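Side-chain contacts in probable hydrogenase maturation factor HypB (PDB 2HF9), which probably hydrolyses GTP slowly as a homodimeric metal-binding GTPase that serves nickel insertion into [NiFe] hydrogenases: residues 53-58 with 68-73; 60-65 with 121-126; 128-133 with 145-150; 154-159 with 192-197. All coordinates share one frame; numbering follows the deposited sequence.

Interaction 1. Residues 53-58 with 68-73. With GSP (5'-guanosine-diphosphate-monothiophosphate), chain E.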
# COMPACT_ATOMS: atom_id res chain seq x y z
N LEU A 53 -5.45 -13.72 4.28
CA LEU A 53 -4.93 -14.97 4.81
C LEU A 53 -5.11 -15.07 6.33
O LEU A 53 -5.45 -16.13 6.85
CB LEU A 53 -3.47 -15.19 4.41
CG LEU A 53 -2.88 -16.59 4.63
CD1 LEU A 53 -3.76 -17.70 4.04
CD2 LEU A 53 -1.47 -16.66 4.06
N LEU A 54 -4.88 -13.96 7.03
CA LEU A 54 -5.11 -13.90 8.47
C LEU A 54 -6.58 -14.13 8.82
O LEU A 54 -6.89 -14.92 9.71
CB LEU A 54 -4.64 -12.55 9.05
CG LEU A 54 -4.85 -12.32 10.56
CD1 LEU A 54 -4.16 -13.40 11.40
CD2 LEU A 54 -4.39 -10.93 10.97
N ILE A 55 -7.47 -13.45 8.10
CA ILE A 55 -8.91 -13.59 8.31
C ILE A 55 -9.35 -15.04 8.05
O ILE A 55 -10.11 -15.62 8.84
CB ILE A 55 -9.71 -12.56 7.47
CG1 ILE A 55 -9.63 -11.17 8.13
CG2 ILE A 55 -11.18 -12.98 7.31
CD1 ILE A 55 -10.09 -10.03 7.24
N GLU A 56 -8.84 -15.62 6.96
CA GLU A 56 -9.11 -17.02 6.61
C GLU A 56 -8.72 -17.96 7.74
O GLU A 56 -9.51 -18.81 8.15
CB GLU A 56 -8.36 -17.41 5.33
CG GLU A 56 -8.94 -16.82 4.06
CD GLU A 56 -8.20 -17.30 2.82
OE1 GLU A 56 -8.81 -18.00 2.00
OE2 GLU A 56 -7.00 -16.98 2.67
N LYS A 57 -7.50 -17.79 8.25
CA LYS A 57 -7.00 -18.61 9.36
C LYS A 57 -7.83 -18.41 10.63
O LYS A 57 -8.12 -19.37 11.34
CB LYS A 57 -5.51 -18.33 9.63
CG LYS A 57 -4.56 -18.77 8.52
CD LYS A 57 -4.54 -20.28 8.36
CE LYS A 57 -3.50 -20.72 7.35
NZ LYS A 57 -3.52 -22.21 7.20
N LEU A 58 -8.20 -17.16 10.91
CA LEU A 58 -9.06 -16.86 12.06
C LEU A 58 -10.44 -17.51 11.96
O LEU A 58 -10.92 -18.08 12.95
CB LEU A 58 -9.18 -15.35 12.28
CG LEU A 58 -7.94 -14.63 12.81
CD1 LEU A 58 -8.16 -13.12 12.79
CD2 LEU A 58 -7.56 -15.09 14.21
N ILE A 68 -19.32 -16.37 12.47
CA ILE A 68 -18.47 -15.30 11.95
C ILE A 68 -19.00 -14.74 10.64
O ILE A 68 -19.38 -15.49 9.73
CB ILE A 68 -16.99 -15.77 11.80
CG1 ILE A 68 -16.44 -16.24 13.15
CG2 ILE A 68 -16.11 -14.65 11.23
CD1 ILE A 68 -15.26 -17.21 13.05
N ALA A 69 -19.03 -13.41 10.55
CA ALA A 69 -19.35 -12.71 9.32
C ALA A 69 -18.16 -11.85 8.92
O ALA A 69 -17.35 -11.46 9.77
CB ALA A 69 -20.58 -11.83 9.50
N CYS A 70 -18.06 -11.57 7.62
CA CYS A 70 -17.04 -10.66 7.10
C CYS A 70 -17.61 -9.57 6.20
O CYS A 70 -18.64 -9.76 5.55
CB CYS A 70 -15.98 -11.43 6.31
SG CYS A 70 -15.12 -12.69 7.26
N ILE A 71 -16.92 -8.44 6.20
CA ILE A 71 -17.11 -7.39 5.21
C ILE A 71 -15.77 -7.25 4.50
O ILE A 71 -14.75 -6.97 5.14
CB ILE A 71 -17.55 -6.05 5.85
CG1 ILE A 71 -18.97 -6.16 6.41
CG2 ILE A 71 -17.47 -4.90 4.83
CD1 ILE A 71 -19.35 -5.07 7.42
N ALA A 72 -15.77 -7.46 3.19
CA ALA A 72 -14.55 -7.37 2.39
C ALA A 72 -14.65 -6.19 1.43
O ALA A 72 -15.42 -6.23 0.47
CB ALA A 72 -14.32 -8.66 1.63
N GLY A 73 -13.87 -5.15 1.71
CA GLY A 73 -13.84 -3.97 0.87
C GLY A 73 -12.56 -3.88 0.05
O GLY A 73 -11.46 -3.97 0.59
PG GSP E . -4.86 -7.26 -0.40
O3B GSP E . -3.77 -8.26 0.24
S1G GSP E . -4.44 -5.63 -0.05
O2G GSP E . -4.84 -7.52 -1.91
O3G GSP E . -6.25 -7.62 0.17
PB GSP E . -3.89 -8.96 1.69
O1B GSP E . -3.30 -8.05 2.70
O2B GSP E . -5.26 -9.38 2.02
PA GSP E . -3.12 -11.72 1.19
O1A GSP E . -3.79 -12.44 2.30
O2A GSP E . -3.86 -11.86 -0.09
O3A GSP E . -2.84 -10.17 1.55
O5' GSP E . -1.61 -12.25 1.08
C5' GSP E . -0.71 -11.71 0.13
C4' GSP E . 0.33 -12.76 -0.25
O4' GSP E . 1.22 -13.00 0.83
C3' GSP E . -0.28 -14.11 -0.60
O3' GSP E . 0.47 -14.61 -1.68
C2' GSP E . -0.04 -14.96 0.63
O2' GSP E . 0.12 -16.32 0.33
C1' GSP E . 1.25 -14.37 1.17
N9 GSP E . 1.44 -14.43 2.63
C8 GSP E . 0.64 -13.92 3.62
N7 GSP E . 1.24 -14.15 4.81
C5 GSP E . 2.42 -14.78 4.59
C6 GSP E . 3.42 -15.24 5.44
O6 GSP E . 3.32 -15.10 6.66
N1 GSP E . 4.54 -15.86 4.90
C2 GSP E . 4.65 -16.02 3.53
N2 GSP E . 5.72 -16.62 3.02
N3 GSP E . 3.65 -15.56 2.69
C4 GSP E . 2.56 -14.95 3.22
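Ile55 meets Cys70 in a buried, apolar helix-on-sheet contact, where the helix 51-62 that follows the P-loop lies against strand 68-74 of the central parallel sheet. The touch is small: CG2 of Ile55 comes 4.0 Å from SG of Cys70, and both side chains leave their backbones toward the opposite segment. With chi1 of Ile55 at -77°, CG2 lies anti to the backbone N, and it is this short branch rather than CD1 that meets the sulfur. One turn further on, CD1 of Ile68 approaches the carbonyl O of Leu58 at 4.4 Å, a loose van der Waals approach. The main chains stay well separated, 8.7 Å between the CA atoms of Ile55 and Cys70, a gap bridged by side chains.

The same helix faces the nucleotide at its start. The backbone N of Leu53 donates to the alpha-phosphate oxygen O1A of GSP at 2.9 Å, with an N-H...O angle of 157°; an amide at the start of this helix thus grips a phosphate, as is usual after a P-loop. In this structure the side chain of Leu53 also sets its CD2 3.5 Å from C8 of the guanine, while Ile55 and Leu58, further along, meet the sheet. Glu56, which points away from the strand, is paired with Lys86 and Arg83.

Met84 of helix 78-85 touches both Ile55 and Cys70. Phe123 of the adjacent strand 121-125 packs on Leu58 and Ile68, and helix 211-224 covers Leu58 through Phe211 and Leu215.

Interaction 2. Residues 60-65 with 121-126. With MG (magnesium ion), chain C; GSP (5'-guanosine-diphosphate-monothiophosphate), chain E.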
# COMPACT_ATOMS: atom_id res chain seq x y z
N ASP A 60 -11.25 -20.27 10.19
CA ASP A 60 -11.02 -21.71 10.37
C ASP A 60 -10.90 -22.12 11.83
O ASP A 60 -11.41 -23.17 12.24
CB ASP A 60 -9.75 -22.15 9.63
CG ASP A 60 -9.91 -22.15 8.13
OD1 ASP A 60 -11.02 -21.90 7.64
OD2 ASP A 60 -8.90 -22.41 7.43
N ASN A 61 -10.22 -21.29 12.61
CA ASN A 61 -9.87 -21.67 13.97
C ASN A 61 -10.83 -21.18 15.05
O ASN A 61 -10.75 -21.61 16.20
CB ASN A 61 -8.40 -21.30 14.26
CG ASN A 61 -7.43 -22.18 13.47
OD1 ASN A 61 -7.26 -23.36 13.78
ND2 ASN A 61 -6.82 -21.61 12.43
N LEU A 62 -11.78 -20.33 14.67
CA LEU A 62 -12.75 -19.78 15.62
C LEU A 62 -14.20 -20.15 15.31
O LEU A 62 -15.09 -19.92 16.14
CB LEU A 62 -12.62 -18.25 15.70
CG LEU A 62 -11.36 -17.66 16.33
CD1 LEU A 62 -11.27 -16.16 16.05
CD2 LEU A 62 -11.30 -17.95 17.83
N LYS A 63 -14.44 -20.74 14.14
CA LYS A 63 -15.82 -21.01 13.69
C LYS A 63 -16.55 -22.06 14.53
O LYS A 63 -17.78 -22.14 14.50
CB LYS A 63 -15.86 -21.37 12.20
CG LYS A 63 -15.17 -22.66 11.81
CD LYS A 63 -15.17 -22.83 10.30
CE LYS A 63 -14.69 -24.20 9.88
NZ LYS A 63 -14.60 -24.31 8.40
N ASP A 64 -15.79 -22.86 15.27
CA ASP A 64 -16.37 -23.87 16.18
C ASP A 64 -16.97 -23.23 17.43
O ASP A 64 -17.85 -23.80 18.07
CB ASP A 64 -15.32 -24.91 16.58
CG ASP A 64 -14.14 -24.30 17.33
OD1 ASP A 64 -13.11 -24.00 16.69
OD2 ASP A 64 -14.24 -24.10 18.56
N LYS A 65 -16.48 -22.03 17.75
CA LYS A 65 -16.85 -21.32 18.96
C LYS A 65 -17.73 -20.12 18.65
O LYS A 65 -18.59 -19.75 19.46
CB LYS A 65 -15.57 -20.86 19.68
CG LYS A 65 -15.76 -20.28 21.07
CD LYS A 65 -14.42 -20.14 21.76
CE LYS A 65 -14.53 -19.38 23.06
NZ LYS A 65 -13.19 -19.16 23.68
N LEU A 121 -18.92 -12.69 15.73
CA LEU A 121 -17.73 -11.95 15.35
C LEU A 121 -17.86 -11.37 13.95
O LEU A 121 -18.34 -12.04 13.04
CB LEU A 121 -16.48 -12.84 15.39
CG LEU A 121 -16.08 -13.54 16.69
CD1 LEU A 121 -14.81 -14.36 16.47
CD2 LEU A 121 -15.87 -12.54 17.81
N LEU A 122 -17.42 -10.13 13.79
CA LEU A 122 -17.38 -9.48 12.48
C LEU A 122 -15.95 -9.08 12.13
O LEU A 122 -15.32 -8.30 12.85
CB LEU A 122 -18.31 -8.26 12.44
CG LEU A 122 -18.32 -7.41 11.16
CD1 LEU A 122 -18.77 -8.21 9.95
CD2 LEU A 122 -19.19 -6.17 11.35
N PHE A 123 -15.45 -9.61 11.02
CA PHE A 123 -14.13 -9.24 10.52
C PHE A 123 -14.30 -8.36 9.29
O PHE A 123 -14.89 -8.79 8.29
CB PHE A 123 -13.29 -10.48 10.15
CG PHE A 123 -13.02 -11.43 11.30
CD1 PHE A 123 -12.91 -12.80 11.05
CD2 PHE A 123 -12.87 -10.96 12.60
CE1 PHE A 123 -12.66 -13.70 12.09
CE2 PHE A 123 -12.62 -11.85 13.66
CZ PHE A 123 -12.52 -13.23 13.40
N ILE A 124 -13.81 -7.14 9.36
CA ILE A 124 -13.87 -6.22 8.23
C ILE A 124 -12.49 -6.05 7.62
O ILE A 124 -11.56 -5.58 8.29
CB ILE A 124 -14.41 -4.83 8.64
CG1 ILE A 124 -15.73 -4.95 9.42
CG2 ILE A 124 -14.56 -3.93 7.41
CD1 ILE A 124 -16.31 -3.61 9.86
N GLU A 125 -12.33 -6.44 6.35
CA GLU A 125 -11.08 -6.16 5.66
C GLU A 125 -11.16 -4.82 4.95
O GLU A 125 -11.88 -4.66 3.96
CB GLU A 125 -10.69 -7.26 4.67
CG GLU A 125 -9.32 -7.02 4.06
CD GLU A 125 -8.78 -8.20 3.29
OE1 GLU A 125 -9.24 -9.33 3.54
OE2 GLU A 125 -7.90 -8.01 2.43
N ASN A 126 -10.42 -3.85 5.50
CA ASN A 126 -10.35 -2.52 4.95
C ASN A 126 -9.55 -2.53 3.65
O ASN A 126 -8.93 -3.53 3.30
CB ASN A 126 -9.69 -1.59 5.97
CG ASN A 126 -10.28 -0.19 5.96
OD1 ASN A 126 -10.53 0.40 4.91
ND2 ASN A 126 -10.50 0.35 7.15
MG MG C . -6.99 -9.25 0.94
PG GSP E . -4.86 -7.26 -0.40
O3B GSP E . -3.77 -8.26 0.24
S1G GSP E . -4.44 -5.63 -0.05
O2G GSP E . -4.84 -7.52 -1.91
O3G GSP E . -6.25 -7.62 0.17
PB GSP E . -3.89 -8.96 1.69
O1B GSP E . -3.30 -8.05 2.70
O2B GSP E . -5.26 -9.38 2.02
PA GSP E . -3.12 -11.72 1.19
O1A GSP E . -3.79 -12.44 2.30
O2A GSP E . -3.86 -11.86 -0.09
O3A GSP E . -2.84 -10.17 1.55
O5' GSP E . -1.61 -12.25 1.08
C5' GSP E . -0.71 -11.71 0.13
C4' GSP E . 0.33 -12.76 -0.25
O4' GSP E . 1.22 -13.00 0.83
C3' GSP E . -0.28 -14.11 -0.60
O3' GSP E . 0.47 -14.61 -1.68
C2' GSP E . -0.04 -14.96 0.63
O2' GSP E . 0.12 -16.32 0.33
C1' GSP E . 1.25 -14.37 1.17
N9 GSP E . 1.44 -14.43 2.63
C8 GSP E . 0.64 -13.92 3.62
N7 GSP E . 1.24 -14.15 4.81
C5 GSP E . 2.42 -14.78 4.59
C6 GSP E . 3.42 -15.24 5.44
O6 GSP E . 3.32 -15.10 6.66
N1 GSP E . 4.54 -15.86 4.90
C2 GSP E . 4.65 -16.02 3.53
N2 GSP E . 5.72 -16.62 3.02
N3 GSP E . 3.65 -15.56 2.69
C4 GSP E . 2.56 -14.95 3.22
O HOH W 1 -6.17 -10.47 -0.48
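Leu121, at the start of strand 121-125, meets Leu62 from the C-terminal part of helix 51-62 methyl to methyl, CD1 to CD1 at 4.0 Å. The two side chains cross at about a right angle. Two residues along, Phe123 offers its ring to the same methyl: CD1 of Leu62 sits 4.1 Å from CZ, near the ring plane, so the leucine abuts the edge of the phenyl group. Chi1 of Phe123 is -60°, which sets the ring anti to the carbonyl carbon and directs CZ toward the helix. A single methyl of Leu62 therefore serves both strand residues, and the whole contact is buried and apolar.

Glu125 continues the alternation but reaches the magnesium ion beside the nucleotide. Its CG is anti to the backbone N (chi1 -174°) and the chain stays extended beyond it, carrying OE2 to the metal at 2.1 Å. The gamma-phosphate oxygen O3G of GSP binds the same ion at 1.9 Å, and O2B of its beta-phosphate at 2.0 Å. A water is another ligand, and donates to O2A of GSP at 2.7 Å. Thr52 and Asp80 complete the six ligands. Asn126 follows: its OD1 is hydrogen-bonded to the backbone N of Leu102 and its ND2 to OD1 of Asp42.

Strand 121-125 is bonded through its backbone to strand 68-74 on one flank and strand 39-45 on the other. Helix 211-224 closes over the apolar cluster, with Leu215 and Ile218 on Leu62 and Val222 on Leu121.

Interaction 3. Residues 128-133 with 145-150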
# COMPACT_ATOMS: atom_id res chain seq x y z
N GLY A 128 -6.39 -1.82 1.25
CA GLY A 128 -4.95 -1.83 1.50
C GLY A 128 -4.31 -0.47 1.30
O GLY A 128 -4.10 -0.04 0.16
N ASN A 129 -4.01 0.21 2.41
CA ASN A 129 -3.54 1.59 2.42
C ASN A 129 -3.15 1.92 3.85
O ASN A 129 -3.92 1.66 4.78
CB ASN A 129 -4.66 2.54 1.95
CG ASN A 129 -4.15 3.94 1.57
OD1 ASN A 129 -3.56 4.65 2.38
ND2 ASN A 129 -4.40 4.33 0.32
N LEU A 130 -1.97 2.50 4.03
CA LEU A 130 -1.49 2.87 5.37
C LEU A 130 -1.70 4.34 5.73
O LEU A 130 -1.24 4.79 6.78
CB LEU A 130 -0.00 2.50 5.54
CG LEU A 130 0.39 1.03 5.72
CD1 LEU A 130 1.90 0.91 5.82
CD2 LEU A 130 -0.28 0.40 6.94
N ILE A 131 -2.41 5.07 4.87
CA ILE A 131 -2.64 6.51 5.09
C ILE A 131 -4.09 6.83 5.47
O ILE A 131 -4.35 7.17 6.63
CB ILE A 131 -2.17 7.36 3.86
CG1 ILE A 131 -0.64 7.41 3.79
CG2 ILE A 131 -2.69 8.79 3.95
CD1 ILE A 131 -0.03 6.34 2.93
N CYS A 132 -5.02 6.68 4.52
CA CYS A 132 -6.41 7.14 4.69
C CYS A 132 -7.23 6.47 5.81
O CYS A 132 -7.95 7.17 6.52
CB CYS A 132 -7.19 7.00 3.38
SG CYS A 132 -6.36 7.58 1.90
N PRO A 133 -7.14 5.12 5.94
CA PRO A 133 -7.97 4.46 6.95
C PRO A 133 -7.70 4.90 8.40
O PRO A 133 -8.54 4.67 9.27
CB PRO A 133 -7.61 2.98 6.78
CG PRO A 133 -7.09 2.87 5.39
CD PRO A 133 -6.34 4.15 5.18
N VAL A 145 -3.71 -3.52 12.58
CA VAL A 145 -2.88 -3.12 11.45
C VAL A 145 -1.90 -4.25 11.13
O VAL A 145 -1.10 -4.65 11.97
CB VAL A 145 -2.14 -1.77 11.67
CG1 VAL A 145 -1.21 -1.46 10.49
CG2 VAL A 145 -3.13 -0.64 11.84
N VAL A 146 -2.01 -4.76 9.90
CA VAL A 146 -1.13 -5.81 9.42
C VAL A 146 -0.12 -5.21 8.45
O VAL A 146 -0.49 -4.68 7.40
CB VAL A 146 -1.92 -6.94 8.70
CG1 VAL A 146 -0.98 -8.11 8.35
CG2 VAL A 146 -3.08 -7.42 9.57
N ILE A 147 1.15 -5.27 8.82
CA ILE A 147 2.21 -4.98 7.87
C ILE A 147 3.08 -6.23 7.76
O ILE A 147 2.90 -7.18 8.52
CB ILE A 147 3.06 -3.73 8.23
CG1 ILE A 147 3.72 -3.85 9.63
CG2 ILE A 147 2.25 -2.44 8.00
CD1 ILE A 147 2.82 -3.47 10.81
N SER A 148 3.99 -6.24 6.80
CA SER A 148 4.81 -7.43 6.63
C SER A 148 6.26 -7.08 6.36
O SER A 148 6.58 -5.99 5.89
CB SER A 148 4.23 -8.33 5.53
OG SER A 148 4.44 -7.78 4.25
N THR A 149 7.14 -8.03 6.68
CA THR A 149 8.59 -7.83 6.55
C THR A 149 9.00 -7.43 5.13
O THR A 149 9.95 -6.68 4.95
CB THR A 149 9.38 -9.09 6.98
OG1 THR A 149 9.08 -10.17 6.10
CG2 THR A 149 9.02 -9.49 8.42
N THR A 150 8.24 -7.90 4.14
CA THR A 150 8.59 -7.71 2.73
C THR A 150 8.38 -6.28 2.21
O THR A 150 8.79 -5.95 1.10
CB THR A 150 7.88 -8.72 1.81
OG1 THR A 150 6.45 -8.60 1.94
CG2 THR A 150 8.31 -10.14 2.16
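Leu130 reaches from the loop between strands 121-125 and 142-148 to touch Ile147 and Val145 with its forked end. CD2 lies 3.9 Å from CG2 of Ile147 and 4.1 Å from CG1 of Val145; CD1 adds a second touch on the same Ile147 methyl at 4.0 Å. The leucine crosses Ile147 at about a right angle, its two methyls resting on CG2. In Ile147 a chi1 of 58° puts CG1 between the backbone N and the carbonyl carbon and brings CG2 beside the N, where it meets the leucine.

Behind Leu130 the loop is braced by Asn129. Its OD1 accepts from the backbone N of Ile131 at 2.8 Å, in the carbonyl plane, closing an Asx turn around Leu130. A second, longer bond comes from the backbone N of Cys132 at 3.3 Å, with the donor well above that plane. Further out, Ile162 covers Leu130 and Val145, and His159 packs on Leu130.

The loop also runs along the dimer interface: Asn129 packs on Asn129 of the second subunit, and Cys132 on Cys100 of the second subunit. In this model Cys132 is disulfide-bonded to Cys100 of its own chain; outside this oxidised form both bind zinc and, probably, nickel. A loop clamped by an Asx turn thus lies between the sheet of a P-loop GTPase and metal-binding cysteines at the subunit interface, consistent with a metal site there in HypB.

Interaction 4. Residues 154-159 with 192-197. With GSP (5'-guanosine-diphosphate-monothiophosphate), chain H.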
# COMPACT_ATOMS: atom_id res chain seq x y z
N ASP A 154 11.45 -0.29 7.69
CA ASP A 154 11.18 1.11 8.03
C ASP A 154 9.69 1.45 7.96
O ASP A 154 9.29 2.56 8.31
CB ASP A 154 11.96 2.06 7.11
CG ASP A 154 13.42 2.22 7.52
OD1 ASP A 154 13.71 2.19 8.73
OD2 ASP A 154 14.27 2.37 6.62
N THR A 155 8.90 0.47 7.54
CA THR A 155 7.46 0.64 7.28
C THR A 155 6.66 1.16 8.48
O THR A 155 5.76 2.00 8.32
CB THR A 155 6.86 -0.68 6.74
OG1 THR A 155 7.52 -1.01 5.52
CG2 THR A 155 5.37 -0.55 6.48
N ILE A 156 6.99 0.68 9.68
CA ILE A 156 6.30 1.15 10.89
C ILE A 156 6.68 2.60 11.23
O ILE A 156 5.79 3.42 11.47
CB ILE A 156 6.51 0.18 12.09
CG1 ILE A 156 5.90 -1.19 11.76
CG2 ILE A 156 5.88 0.76 13.36
CD1 ILE A 156 6.40 -2.33 12.61
N GLU A 157 7.97 2.92 11.22
CA GLU A 157 8.37 4.29 11.56
C GLU A 157 8.05 5.32 10.46
O GLU A 157 7.97 6.52 10.75
CB GLU A 157 9.81 4.38 12.08
CG GLU A 157 10.91 3.85 11.19
CD GLU A 157 12.30 4.07 11.81
OE1 GLU A 157 12.43 4.93 12.71
OE2 GLU A 157 13.25 3.39 11.39
N LYS A 158 7.84 4.84 9.24
CA LYS A 158 7.43 5.68 8.11
C LYS A 158 5.94 6.03 8.12
O LYS A 158 5.51 6.92 7.38
CB LYS A 158 7.77 5.01 6.78
CG LYS A 158 9.14 5.34 6.22
CD LYS A 158 9.43 4.44 5.03
CE LYS A 158 10.41 5.08 4.06
NZ LYS A 158 9.73 5.67 2.87
N HIS A 159 5.15 5.32 8.92
CA HIS A 159 3.70 5.56 8.97
C HIS A 159 3.17 5.55 10.41
O HIS A 159 2.29 4.74 10.73
CB HIS A 159 2.95 4.53 8.11
CG HIS A 159 3.48 4.40 6.72
ND1 HIS A 159 2.98 5.12 5.65
CD2 HIS A 159 4.47 3.62 6.21
CE1 HIS A 159 3.64 4.80 4.56
NE2 HIS A 159 4.55 3.89 4.86
N LYS A 192 6.14 -0.97 19.29
CA LYS A 192 5.96 -0.78 20.73
C LYS A 192 6.19 0.68 21.15
O LYS A 192 5.47 1.21 22.00
CB LYS A 192 6.90 -1.69 21.51
CG LYS A 192 6.51 -3.15 21.55
CD LYS A 192 7.59 -3.93 22.29
CE LYS A 192 7.23 -5.39 22.47
NZ LYS A 192 8.29 -6.10 23.23
N ARG A 193 7.21 1.31 20.56
CA ARG A 193 7.60 2.67 20.90
C ARG A 193 6.59 3.69 20.37
O ARG A 193 6.24 4.64 21.06
CB ARG A 193 9.01 2.98 20.37
CG ARG A 193 9.48 4.42 20.59
CD ARG A 193 10.87 4.68 19.99
NE ARG A 193 10.90 4.54 18.53
CZ ARG A 193 11.43 3.50 17.88
NH1 ARG A 193 11.97 2.49 18.55
NH2 ARG A 193 11.41 3.48 16.56
N ILE A 194 6.13 3.48 19.14
CA ILE A 194 5.19 4.40 18.50
C ILE A 194 3.79 4.28 19.10
O ILE A 194 3.09 5.28 19.26
CB ILE A 194 5.20 4.23 16.96
CG1 ILE A 194 6.55 4.71 16.40
CG2 ILE A 194 4.06 5.00 16.30
CD1 ILE A 194 6.87 4.24 14.99
N ASN A 195 3.40 3.05 19.44
CA ASN A 195 2.13 2.79 20.11
C ASN A 195 2.30 1.87 21.33
O ASN A 195 2.09 0.66 21.23
CB ASN A 195 1.09 2.21 19.13
CG ASN A 195 -0.32 2.22 19.70
OD1 ASN A 195 -0.52 2.39 20.90
ND2 ASN A 195 -1.31 2.03 18.83
N PRO A 196 2.70 2.45 22.48
CA PRO A 196 2.92 1.70 23.73
C PRO A 196 1.71 0.94 24.24
O PRO A 196 1.87 -0.00 25.02
CB PRO A 196 3.32 2.80 24.73
CG PRO A 196 3.84 3.91 23.90
CD PRO A 196 2.99 3.88 22.66
N ASP A 197 0.51 1.34 23.82
CA ASP A 197 -0.73 0.72 24.28
C ASP A 197 -1.16 -0.49 23.45
O ASP A 197 -1.98 -1.30 23.90
CB ASP A 197 -1.87 1.75 24.34
CG ASP A 197 -1.62 2.84 25.38
OD1 ASP A 197 -0.86 2.60 26.35
OD2 ASP A 197 -2.19 3.93 25.23
PG GSP H . 8.29 2.88 0.35
O3B GSP H . 9.05 1.56 -0.15
S1G GSP H . 6.65 2.90 -0.17
O2G GSP H . 8.39 2.86 1.89
O3G GSP H . 9.03 4.12 -0.19
PB GSP H . 9.80 1.39 -1.57
O1B GSP H . 8.79 1.03 -2.59
O2B GSP H . 10.64 2.55 -1.94
PA GSP H . 12.21 -0.05 -0.86
O1A GSP H . 13.13 0.31 -1.95
O2A GSP H . 12.48 0.73 0.38
O3A GSP H . 10.68 0.05 -1.34
O5' GSP H . 12.32 -1.63 -0.60
C5' GSP H . 11.59 -2.25 0.45
C4' GSP H . 12.33 -3.52 0.88
O4' GSP H . 12.28 -4.48 -0.16
C3' GSP H . 13.80 -3.26 1.15
O3' GSP H . 14.15 -3.99 2.30
C2' GSP H . 14.52 -3.80 -0.06
O2' GSP H . 15.79 -4.30 0.27
C1' GSP H . 13.58 -4.91 -0.51
N9 GSP H . 13.61 -5.24 -1.94
C8 GSP H . 13.37 -4.42 -3.01
N7 GSP H . 13.48 -5.15 -4.14
C5 GSP H . 13.78 -6.43 -3.81
C6 GSP H . 14.00 -7.59 -4.55
O6 GSP H . 13.94 -7.57 -5.78
N1 GSP H . 14.29 -8.77 -3.90
C2 GSP H . 14.37 -8.81 -2.52
N2 GSP H . 14.65 -9.94 -1.89
N3 GSP H . 14.15 -7.66 -1.79
C4 GSP H . 13.86 -6.49 -2.42
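Residues 155-158 have helical backbone angles without regular helix bonding, and a type I turn from Ile156 to His159 leads to the N-cap of helix 160-163. Facing them, helix 184-194 finishes at Ile194, and Asn195 is the first residue to leave helical geometry. The closest backbone pair, Glu157 and Ile194, has its CA atoms 7.6 Å apart.

Ile194 carries the contact with its far methyl. CD1 rests 3.7 Å from CA of Glu157 and 3.8 Å from the carbonyl O of Ile156, with CG2 of Ile156 at 4.0 Å; chi1 of -68° sets CG1 anti to the carbonyl carbon and turns this end onto the turn. The methyl thus touches main chain and side chain, the main chain more closely. Beside this, OE1 of Glu157 stands 4.2 Å from NH2 of Arg193, beyond a salt bridge; their stronger partners are Lys186 and Asp190, respectively.

Lys158 starts out away from the helix, but its NZ makes a weak bond of 3.3 Å to the gamma-phosphate oxygen O2G of the GSP held largely by the second subunit, and also pairs with Asp74 of that subunit. The turn thus probably contributes a positive charge in trans, shared with that aspartate.

Around this junction, Met163 of helix 160-163 packs on Ile156 and Ile194, Met187 and Ala191 of helix 184-194 cover Ile156, and Ile147 of strand 142-148 touches Thr155 and Ile156.

From the N terminus, interaction 1 closes the short connection from helix 51-62 to strand 68-74. Interaction 2 starts on the same helix before that strand is reached and ends on strand 121-125, so the two cross; their strands are sheet neighbours, and both reach one GSP. Interaction 3 then closes the loop before strand 142-148, and interaction 4 follows in series, bringing the turn before helix 160-163 to the end of helix 184-194. Thr155 and His159 of interaction 4 pack on Leu130 of interaction 3, and both contacts touch the second subunit. Interactions 1 and 4, about 25 Å apart between centres, lie on opposite sides of the chain's centre.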